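Side-chain contacts in Non-sulfated chondroitin lyase E66 (Autographa californica nucleopolyhedrovirus, PDB 3VSN), which cleaves chondroitin as a lyase of the viral envelope and is essential for oral infection of the insect host: residues 195-200 / 262-267; 47-52 / 144-149; 441-446 / 572-577. All blocks are in the same frame, centred on the assembly; numbering follows the deposited sequence.

Contact 1: 195-200 / 262-267; sequences MGVPYT and FAYYTY
Val197 and Gly196 of one helix meet Tyr264 and Tyr265 of another where the two axes, inclined by 44° with their N-to-C directions roughly the same way, approach to 9.9 Å; Val197 and Tyr264 lie nearest in the backbone, 6.7 Å from CA to CA. Val197 divides its two methyls between the tyrosines. With CG1 anti to the backbone N (chi1 177°), that branch lies over one face of the Tyr264 ring, 3.6 Å from its CD1, in a CH-pi contact whose methyl stands 28° off the ring normal. The other branch, CG2, reaches Tyr265 obliquely, 3.9 Å from CZ, and also touches Tyr264 CB. Tyr265 pushes its phenol end against the opposing backbone: its OH sits 3.1 Å from Gly196 CA, which lies at the ring edge near the ring plane. The close approach is to bare backbone, since Gly196 carries no side chain. The hydroxyl also lies near Gly196 N and Val197 N, but at angles too poor for bonding; its hydrogen bond goes to Met193 O, on helix 189-205 one turn before Gly196.

Helices 189-205 and 262-269 belong to the alpha/alpha toroid of this lyase, and the Tyr265 side chain is about 10 Å from those of the catalytic residues Asn191 and Tyr254. The helix 195-200 is kinked at Pro198, whose nitrogen cannot bond to the turn before. One turn on from Gly196, Thr200 doubles the helix bond: OG1 donates to Gly196 O at 2.8 Å, and Thr200 N reaches the same oxygen from the opposite face of the carbonyl plane. Tyr264 turns its OH to Ser45 OG, and Trp37 meets its ring edge-to-face.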
loop_
_atom_site.group_PDB
_atom_site.type_symbol
_atom_site.label_atom_id
_atom_site.label_comp_id
_atom_site.label_asym_id
_atom_site.label_seq_id
_atom_site.Cartn_x
_atom_site.Cartn_y
_atom_site.Cartn_z
ATOM N N MET A 195 -15.704 -9.227 14.628
ATOM C CA MET A 195 -16.708 -9.847 15.506
ATOM C C MET A 195 -17.530 -10.955 14.854
ATOM O O MET A 195 -17.848 -11.956 15.494
ATOM C CB MET A 195 -17.661 -8.780 16.042
ATOM C CG MET A 195 -17.016 -7.768 16.969
ATOM S SD MET A 195 -17.951 -6.228 17.028
ATOM C CE MET A 195 -19.408 -6.709 17.953
ATOM N N GLY A 196 -17.883 -10.769 13.586
ATOM C CA GLY A 196 -18.752 -11.716 12.890
ATOM C C GLY A 196 -18.193 -13.120 12.756
ATOM O O GLY A 196 -18.955 -14.084 12.695
ATOM N N VAL A 197 -16.866 -13.236 12.707
ATOM C CA VAL A 197 -16.212 -14.533 12.517
ATOM C C VAL A 197 -16.382 -15.471 13.732
ATOM O O VAL A 197 -16.905 -16.579 13.573
ATOM C CB VAL A 197 -14.724 -14.387 12.103
ATOM C CG1 VAL A 197 -14.057 -15.750 11.988
ATOM C CG2 VAL A 197 -14.602 -13.626 10.787
ATOM N N PRO A 198 -15.945 -15.041 14.940
ATOM C CA PRO A 198 -16.206 -15.897 16.103
ATOM C C PRO A 198 -17.687 -15.978 16.476
ATOM O O PRO A 198 -18.121 -17.005 17.005
ATOM C CB PRO A 198 -15.398 -15.237 17.228
ATOM C CG PRO A 198 -15.180 -13.832 16.780
ATOM C CD PRO A 198 -15.059 -13.915 15.288
ATOM N N TYR A 199 -18.456 -14.923 16.205
ATOM C CA TYR A 199 -19.898 -14.991 16.456
ATOM C C TYR A 199 -20.559 -16.099 15.636
ATOM O O TYR A 199 -21.307 -16.913 16.187
ATOM C CB TYR A 199 -20.623 -13.660 16.217
ATOM C CG TYR A 199 -22.129 -13.820 16.339
ATOM C CD1 TYR A 199 -22.742 -13.880 17.592
ATOM C CD2 TYR A 199 -22.932 -13.961 15.205
ATOM C CE1 TYR A 199 -24.112 -14.055 17.711
ATOM C CE2 TYR A 199 -24.304 -14.130 15.314
ATOM C CZ TYR A 199 -24.886 -14.173 16.569
ATOM O OH TYR A 199 -26.244 -14.342 16.686
ATOM N N THR A 200 -20.293 -16.121 14.330
ATOM C CA THR A 200 -20.842 -17.156 13.452
ATOM C C THR A 200 -20.477 -18.555 13.954
ATOM O O THR A 200 -21.335 -19.443 14.004
ATOM C CB THR A 200 -20.382 -16.973 11.992
ATOM O OG1 THR A 200 -20.878 -15.729 11.494
ATOM C CG2 THR A 200 -20.906 -18.097 11.105
ATOM N N PHE A 262 -11.868 -12.053 5.412
ATOM C CA PHE A 262 -12.601 -12.233 4.156
ATOM C C PHE A 262 -12.761 -13.700 3.770
ATOM O O PHE A 262 -13.839 -14.109 3.336
ATOM C CB PHE A 262 -11.973 -11.440 2.998
ATOM C CG PHE A 262 -11.919 -9.947 3.225
ATOM C CD1 PHE A 262 -12.776 -9.315 4.125
ATOM C CD2 PHE A 262 -11.020 -9.167 2.503
ATOM C CE1 PHE A 262 -12.714 -7.944 4.322
ATOM C CE2 PHE A 262 -10.960 -7.794 2.692
ATOM C CZ PHE A 262 -11.806 -7.182 3.601
ATOM N N ALA A 263 -11.694 -14.481 3.947
ATOM C CA ALA A 263 -11.713 -15.920 3.661
ATOM C C ALA A 263 -12.770 -16.668 4.482
ATOM O O ALA A 263 -13.363 -17.636 4.000
ATOM C CB ALA A 263 -10.336 -16.528 3.888
ATOM N N TYR A 264 -12.995 -16.216 5.716
ATOM C CA TYR A 264 -14.005 -16.813 6.597
ATOM C C TYR A 264 -15.419 -16.560 6.078
ATOM O O TYR A 264 -16.216 -17.494 5.963
ATOM C CB TYR A 264 -13.859 -16.292 8.031
ATOM C CG TYR A 264 -12.572 -16.712 8.698
ATOM C CD1 TYR A 264 -12.508 -17.876 9.460
ATOM C CD2 TYR A 264 -11.410 -15.950 8.557
ATOM C CE1 TYR A 264 -11.326 -18.267 10.071
ATOM C CE2 TYR A 264 -10.223 -16.335 9.161
ATOM C CZ TYR A 264 -10.186 -17.494 9.915
ATOM O OH TYR A 264 -9.009 -17.878 10.516
ATOM N N TYR A 265 -15.718 -15.304 5.755
ATOM C CA TYR A 265 -17.034 -14.931 5.230
ATOM C C TYR A 265 -17.352 -15.591 3.891
ATOM O O TYR A 265 -18.498 -15.979 3.639
ATOM C CB TYR A 265 -17.181 -13.411 5.142
ATOM C CG TYR A 265 -17.239 -12.745 6.496
ATOM C CD1 TYR A 265 -18.297 -12.996 7.374
ATOM C CD2 TYR A 265 -16.234 -11.872 6.909
ATOM C CE1 TYR A 265 -18.350 -12.396 8.622
ATOM C CE2 TYR A 265 -16.280 -11.262 8.154
ATOM C CZ TYR A 265 -17.341 -11.530 9.004
ATOM O OH TYR A 265 -17.387 -10.929 10.241
ATOM N N THR A 266 -16.332 -15.727 3.045
ATOM C CA THR A 266 -16.467 -16.444 1.780
ATOM C C THR A 266 -16.765 -17.929 2.029
ATOM O O THR A 266 -17.606 -18.519 1.342
ATOM C CB THR A 266 -15.227 -16.240 0.883
ATOM O OG1 THR A 266 -15.143 -14.857 0.514
ATOM C CG2 THR A 266 -15.312 -17.080 -0.390
ATOM N N TYR A 267 -16.097 -18.520 3.020
ATOM C CA TYR A 267 -16.384 -19.899 3.408
ATOM C C TYR A 267 -17.802 -20.029 3.968
ATOM O O TYR A 267 -18.559 -20.906 3.543
ATOM C CB TYR A 267 -15.368 -20.440 4.426
ATOM C CG TYR A 267 -15.640 -21.889 4.781
ATOM C CD1 TYR A 267 -16.613 -22.226 5.726
ATOM C CD2 TYR A 267 -14.958 -22.923 4.148
ATOM C CE1 TYR A 267 -16.891 -23.547 6.032
ATOM C CE2 TYR A 267 -15.226 -24.250 4.454
ATOM C CZ TYR A 267 -16.192 -24.553 5.397
ATOM O OH TYR A 267 -16.465 -25.862 5.710
#

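Contact 2: 47-52 / 144-149; sequences SQKAEK and MPEVFM
Lys49 and Glu146 carry this contact, a buried salt bridge between the stretch following helix 29-48 and the middle of helix 138-154. Ser47 and Gln48 are both tied to Asn311, Ser47 through its carbonyl oxygen and Gln48 through NE2. From Lys49 the side chain heads for helix 138-154. Its CG is anti to the backbone N (chi1 -173°) and every later torsion is also close to 180°, so the full length of the lysine is spent on bridging the gap. Glu146 comes from the opposite direction, extended beyond CG, and Lys49 NZ donates to Glu146 OE1 at 2.9 Å. The ammonium does not lie in the carboxylate plane but meets OE1 from above it, 68° out of plane, and Lys49 CE passes 3.5 Å from Glu146 OE1.

Both segments belong to the N-terminal helical domain of polysaccharide lyase family 8, where helices pack into a toroid, and the Glu146 side chain is about 10 Å from that of the catalytic Asn191. The other carboxylate oxygen, OE2, is in a salt bridge with Arg194 NE, so the glutamate is shared between two cations. Further along, Glu51 OE1 pairs with Arg194 NH1, which makes this arginine a link between two carboxylates; Glu51 OE1 and Glu146 OE1 stand 6.4 Å apart. Lys52 then folds back, its NZ donating to Lys49 O at 2.7 Å.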
loop_
_atom_site.group_PDB
_atom_site.type_symbol
_atom_site.label_atom_id
_atom_site.label_comp_id
_atom_site.label_asym_id
_atom_site.label_seq_id
_atom_site.Cartn_x
_atom_site.Cartn_y
_atom_site.Cartn_z
ATOM N N SER A 47 -0.970 -15.668 8.840
ATOM C CA SER A 47 -0.001 -14.881 8.061
ATOM C C SER A 47 -0.623 -13.626 7.434
ATOM O O SER A 47 0.092 -12.689 7.079
ATOM C CB SER A 47 0.703 -15.746 6.998
ATOM O OG SER A 47 -0.105 -15.952 5.848
ATOM N N GLN A 48 -1.950 -13.610 7.322
ATOM C CA GLN A 48 -2.688 -12.463 6.789
ATOM C C GLN A 48 -3.151 -11.494 7.874
ATOM O O GLN A 48 -3.461 -10.340 7.580
ATOM C CB GLN A 48 -3.915 -12.929 6.004
ATOM C CG GLN A 48 -3.608 -13.733 4.753
ATOM C CD GLN A 48 -4.863 -14.078 3.974
ATOM O OE1 GLN A 48 -5.963 -14.129 4.533
ATOM N NE2 GLN A 48 -4.708 -14.313 2.676
ATOM N N LYS A 49 -3.202 -11.971 9.118
ATOM C CA LYS A 49 -3.780 -11.213 10.228
ATOM C C LYS A 49 -2.839 -10.111 10.710
ATOM O O LYS A 49 -1.715 -10.387 11.133
ATOM C CB LYS A 49 -4.140 -12.159 11.385
ATOM C CG LYS A 49 -4.904 -11.496 12.520
ATOM C CD LYS A 49 -5.227 -12.490 13.629
ATOM C CE LYS A 49 -6.241 -11.906 14.602
ATOM N NZ LYS A 49 -6.513 -12.845 15.730
ATOM N N ALA A 50 -3.318 -8.870 10.655
ATOM C CA ALA A 50 -2.504 -7.697 10.991
ATOM C C ALA A 50 -2.077 -7.656 12.462
ATOM O O ALA A 50 -0.904 -7.434 12.762
ATOM C CB ALA A 50 -3.234 -6.414 10.605
ATOM N N GLU A 51 -3.030 -7.875 13.366
ATOM C CA GLU A 51 -2.767 -7.811 14.806
ATOM C C GLU A 51 -2.548 -9.214 15.364
ATOM O O GLU A 51 -3.480 -10.025 15.413
ATOM C CB GLU A 51 -3.921 -7.099 15.527
ATOM C CG GLU A 51 -4.116 -5.657 15.071
ATOM C CD GLU A 51 -5.468 -5.063 15.438
ATOM O OE1 GLU A 51 -6.351 -5.779 15.967
ATOM O OE2 GLU A 51 -5.654 -3.858 15.181
ATOM N N LYS A 52 -1.312 -9.500 15.764
ATOM C CA LYS A 52 -0.940 -10.837 16.235
ATOM C C LYS A 52 0.409 -10.861 16.943
ATOM O O LYS A 52 1.189 -9.912 16.844
ATOM C CB LYS A 52 -0.929 -11.842 15.071
ATOM C CG LYS A 52 0.028 -11.510 13.929
ATOM C CD LYS A 52 0.162 -12.695 12.985
ATOM C CE LYS A 52 1.205 -12.451 11.904
ATOM N NZ LYS A 52 0.696 -11.565 10.825
ATOM N N MET A 144 -10.621 -11.007 22.358
ATOM C CA MET A 144 -11.028 -12.111 23.233
ATOM C C MET A 144 -11.919 -13.173 22.562
ATOM O O MET A 144 -11.656 -14.363 22.722
ATOM C CB MET A 144 -11.671 -11.591 24.521
ATOM C CG MET A 144 -11.880 -12.664 25.581
ATOM S SD MET A 144 -12.797 -12.026 26.993
ATOM C CE MET A 144 -14.446 -11.882 26.302
ATOM N N PRO A 145 -12.963 -12.760 21.809
ATOM C CA PRO A 145 -13.760 -13.788 21.131
ATOM C C PRO A 145 -12.945 -14.648 20.158
ATOM O O PRO A 145 -13.247 -15.829 19.983
ATOM C CB PRO A 145 -14.822 -12.973 20.392
ATOM C CG PRO A 145 -14.978 -11.750 21.232
ATOM C CD PRO A 145 -13.569 -11.425 21.650
ATOM N N GLU A 146 -11.912 -14.060 19.555
ATOM C CA GLU A 146 -10.976 -14.804 18.706
ATOM C C GLU A 146 -10.183 -15.851 19.494
ATOM O O GLU A 146 -9.851 -16.910 18.956
ATOM C CB GLU A 146 -10.042 -13.849 17.949
ATOM C CG GLU A 146 -10.754 -13.055 16.859
ATOM C CD GLU A 146 -9.930 -11.916 16.272
ATOM O OE1 GLU A 146 -8.882 -11.538 16.844
ATOM O OE2 GLU A 146 -10.346 -11.382 15.223
ATOM N N VAL A 147 -9.892 -15.560 20.763
ATOM C CA VAL A 147 -9.219 -16.520 21.650
ATOM C C VAL A 147 -10.090 -17.760 21.859
ATOM O O VAL A 147 -9.623 -18.888 21.689
ATOM C CB VAL A 147 -8.849 -15.892 23.014
ATOM C CG1 VAL A 147 -8.266 -16.936 23.957
ATOM C CG2 VAL A 147 -7.860 -14.754 22.823
ATOM N N PHE A 148 -11.357 -17.536 22.212
ATOM C CA PHE A 148 -12.325 -18.618 22.384
ATOM C C PHE A 148 -12.382 -19.499 21.140
ATOM O O PHE A 148 -12.301 -20.727 21.236
ATOM C CB PHE A 148 -13.717 -18.059 22.693
ATOM C CG PHE A 148 -13.911 -17.661 24.133
ATOM C CD1 PHE A 148 -14.459 -18.560 25.047
ATOM C CD2 PHE A 148 -13.561 -16.389 24.575
ATOM C CE1 PHE A 148 -14.644 -18.199 26.372
ATOM C CE2 PHE A 148 -13.745 -16.022 25.902
ATOM C CZ PHE A 148 -14.290 -16.929 26.801
ATOM N N MET A 149 -12.498 -18.858 19.977
ATOM C CA MET A 149 -12.598 -19.568 18.711
ATOM C C MET A 149 -11.342 -20.388 18.393
ATOM O O MET A 149 -11.439 -21.575 18.084
ATOM C CB MET A 149 -12.909 -18.589 17.575
ATOM C CG MET A 149 -13.081 -19.258 16.223
ATOM S SD MET A 149 -13.515 -18.073 14.946
ATOM C CE MET A 149 -13.780 -19.171 13.564
#

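Contact 3: 441-446 / 572-577; sequences QFKSCT and SDENIY
Lys443 bends twice on its way to Glu574, at chi2 (-98°) and again at chi4 (68°), so that its ammonium swings to the carboxylate instead of continuing straight off the strand. Glu574 takes the simpler course, with CG anti to its carbonyl carbon and the chain extended beyond it. The two side chains cross at about a right angle and meet in a salt bridge, Lys443 NZ donating to Glu574 OE2 at 2.8 Å. The nitrogen arrives on the syn side of OE2, 27° out of the carboxylate plane, while Lys443 CD passes 3.7 Å from Glu574 OE2. OE2 is also hydrogen-bonded to Tyr458 OH, so two partners hold this oxygen.

Glu574 occupies a type II turn running from Ser572 to Asn575, and its positive phi fits the third position of such a turn. The ammonium of Lys443 lies among aromatic rings as well, forming cation-pi contacts with Tyr590 and Tyr431.

The pair links two antiparallel sheets of the beta-sandwich region, away from the annotated catalytic residues. Lys443 stands on strand 440-449, between strands 426-434 and 452-461 of one seven-stranded sheet, whereas Glu574 lies in the turn leading into strand 575-579, which lies between strands 566-569 and 584-589 of the other.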
loop_
_atom_site.group_PDB
_atom_site.type_symbol
_atom_site.label_atom_id
_atom_site.label_comp_id
_atom_site.label_asym_id
_atom_site.label_seq_id
_atom_site.Cartn_x
_atom_site.Cartn_y
_atom_site.Cartn_z
ATOM N N GLN A 441 5.287 23.358 -7.746
ATOM C CA GLN A 441 4.656 22.792 -8.928
ATOM C C GLN A 441 5.702 22.056 -9.751
ATOM O O GLN A 441 6.899 22.345 -9.645
ATOM C CB GLN A 441 3.987 23.885 -9.767
ATOM C CG GLN A 441 4.951 24.904 -10.361
ATOM C CD GLN A 441 4.262 25.865 -11.306
ATOM O OE1 GLN A 441 3.881 25.493 -12.415
ATOM N NE2 GLN A 441 4.101 27.106 -10.872
ATOM N N PHE A 442 5.249 21.096 -10.553
ATOM C CA PHE A 442 6.128 20.415 -11.500
ATOM C C PHE A 442 5.357 19.671 -12.579
ATOM O O PHE A 442 4.164 19.389 -12.432
ATOM C CB PHE A 442 7.114 19.463 -10.789
ATOM C CG PHE A 442 6.460 18.433 -9.894
ATOM C CD1 PHE A 442 5.736 17.370 -10.429
ATOM C CD2 PHE A 442 6.607 18.506 -8.508
ATOM C CE1 PHE A 442 5.147 16.418 -9.604
ATOM C CE2 PHE A 442 6.029 17.551 -7.678
ATOM C CZ PHE A 442 5.299 16.506 -8.225
ATOM N N LYS A 443 6.054 19.375 -13.670
ATOM C CA LYS A 443 5.633 18.329 -14.589
ATOM C C LYS A 443 6.572 17.155 -14.348
ATOM O O LYS A 443 7.789 17.327 -14.323
ATOM C CB LYS A 443 5.717 18.809 -16.038
ATOM C CG LYS A 443 4.718 19.902 -16.411
ATOM C CD LYS A 443 3.486 19.333 -17.102
ATOM C CE LYS A 443 2.414 20.390 -17.351
ATOM N NZ LYS A 443 2.784 21.425 -18.357
ATOM N N SER A 444 6.002 15.971 -14.139
ATOM C CA SER A 444 6.784 14.793 -13.778
ATOM C C SER A 444 6.543 13.678 -14.784
ATOM O O SER A 444 5.394 13.317 -15.046
ATOM C CB SER A 444 6.419 14.324 -12.364
ATOM O OG SER A 444 7.051 13.095 -12.044
ATOM N N CYS A 445 7.632 13.148 -15.338
ATOM C CA CYS A 445 7.582 12.066 -16.316
ATOM C C CYS A 445 8.324 10.865 -15.748
ATOM O O CYS A 445 9.526 10.945 -15.507
ATOM C CB CYS A 445 8.267 12.492 -17.618
ATOM S SG CYS A 445 7.642 14.003 -18.386
ATOM N N THR A 446 7.620 9.758 -15.534
ATOM C CA THR A 446 8.267 8.539 -15.045
ATOM C C THR A 446 8.004 7.384 -16.000
ATOM O O THR A 446 6.887 7.218 -16.472
ATOM C CB THR A 446 7.769 8.147 -13.638
ATOM O OG1 THR A 446 7.632 9.317 -12.826
ATOM C CG2 THR A 446 8.734 7.172 -12.966
ATOM N N SER A 572 9.852 20.569 -29.948
ATOM C CA SER A 572 9.087 21.535 -29.164
ATOM C C SER A 572 9.175 21.291 -27.664
ATOM O O SER A 572 9.566 20.203 -27.211
ATOM C CB SER A 572 7.624 21.583 -29.635
ATOM O OG SER A 572 7.079 20.277 -29.776
ATOM N N ASP A 573 8.829 22.328 -26.901
ATOM C CA ASP A 573 8.747 22.245 -25.448
ATOM C C ASP A 573 7.792 21.132 -25.039
ATOM O O ASP A 573 6.709 20.994 -25.617
ATOM C CB ASP A 573 8.253 23.573 -24.859
ATOM C CG ASP A 573 9.238 24.713 -25.053
ATOM O OD1 ASP A 573 10.313 24.499 -25.659
ATOM O OD2 ASP A 573 8.931 25.833 -24.589
ATOM N N GLU A 574 8.214 20.348 -24.048
ATOM C CA GLU A 574 7.400 19.292 -23.423
ATOM C C GLU A 574 7.248 18.005 -24.238
ATOM O O GLU A 574 6.636 17.049 -23.766
ATOM C CB GLU A 574 6.011 19.809 -23.004
ATOM C CG GLU A 574 6.034 21.046 -22.121
ATOM C CD GLU A 574 4.707 21.284 -21.424
ATOM O OE1 GLU A 574 4.006 22.242 -21.815
ATOM O OE2 GLU A 574 4.360 20.515 -20.496
ATOM N N ASN A 575 7.807 17.974 -25.445
ATOM C CA ASN A 575 7.727 16.791 -26.295
ATOM C C ASN A 575 8.927 15.879 -26.022
ATOM O O ASN A 575 9.968 15.996 -26.676
ATOM C CB ASN A 575 7.645 17.210 -27.773
ATOM C CG ASN A 575 7.114 16.105 -28.676
ATOM O OD1 ASN A 575 6.220 15.341 -28.301
ATOM N ND2 ASN A 575 7.649 16.037 -29.886
ATOM N N ILE A 576 8.777 14.988 -25.037
ATOM C CA ILE A 576 9.883 14.151 -24.553
ATOM C C ILE A 576 9.774 12.698 -25.011
ATOM O O ILE A 576 8.874 11.968 -24.592
ATOM C CB ILE A 576 10.002 14.181 -23.006
ATOM C CG1 ILE A 576 10.022 15.626 -22.472
ATOM C CG2 ILE A 576 11.221 13.386 -22.534
ATOM C CD1 ILE A 576 11.138 16.495 -23.014
ATOM N N TYR A 577 10.725 12.290 -25.847
ATOM C CA TYR A 577 10.785 10.934 -26.387
ATOM C C TYR A 577 11.845 10.118 -25.647
ATOM O O TYR A 577 13.012 10.519 -25.586
ATOM C CB TYR A 577 11.066 11.009 -27.903
ATOM C CG TYR A 577 11.531 9.735 -28.599
ATOM C CD1 TYR A 577 11.008 8.480 -28.263
ATOM C CD2 TYR A 577 12.471 9.799 -29.626
ATOM C CE1 TYR A 577 11.433 7.327 -28.912
ATOM C CE2 TYR A 577 12.895 8.651 -30.285
ATOM C CZ TYR A 577 12.377 7.421 -29.923
ATOM O OH TYR A 577 12.797 6.286 -30.577
#

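Overall arrangement
Contacts 1 and 2 share the helical toroid, their centres 12 Å apart, and are joined by packing: Pro198 and Val197 of helix 189-205 lie against Pro145 and Met149 of helix 138-154. Both are buried, yet their chemistry differs. Contact 1 joins two helices through a methyl over a ring and a phenol against a glycine, with no hydrogen bond across it, whereas contact 2 spans a wider gap with one charged pair. Contact 3, about 49 Å from either by centres and on the opposite side of the chain's centre, also relies on a lysine-glutamate bridge. There, however, it ties beta-sheets, is only partly buried, and its lysine also makes cation-pi contacts with two tyrosines.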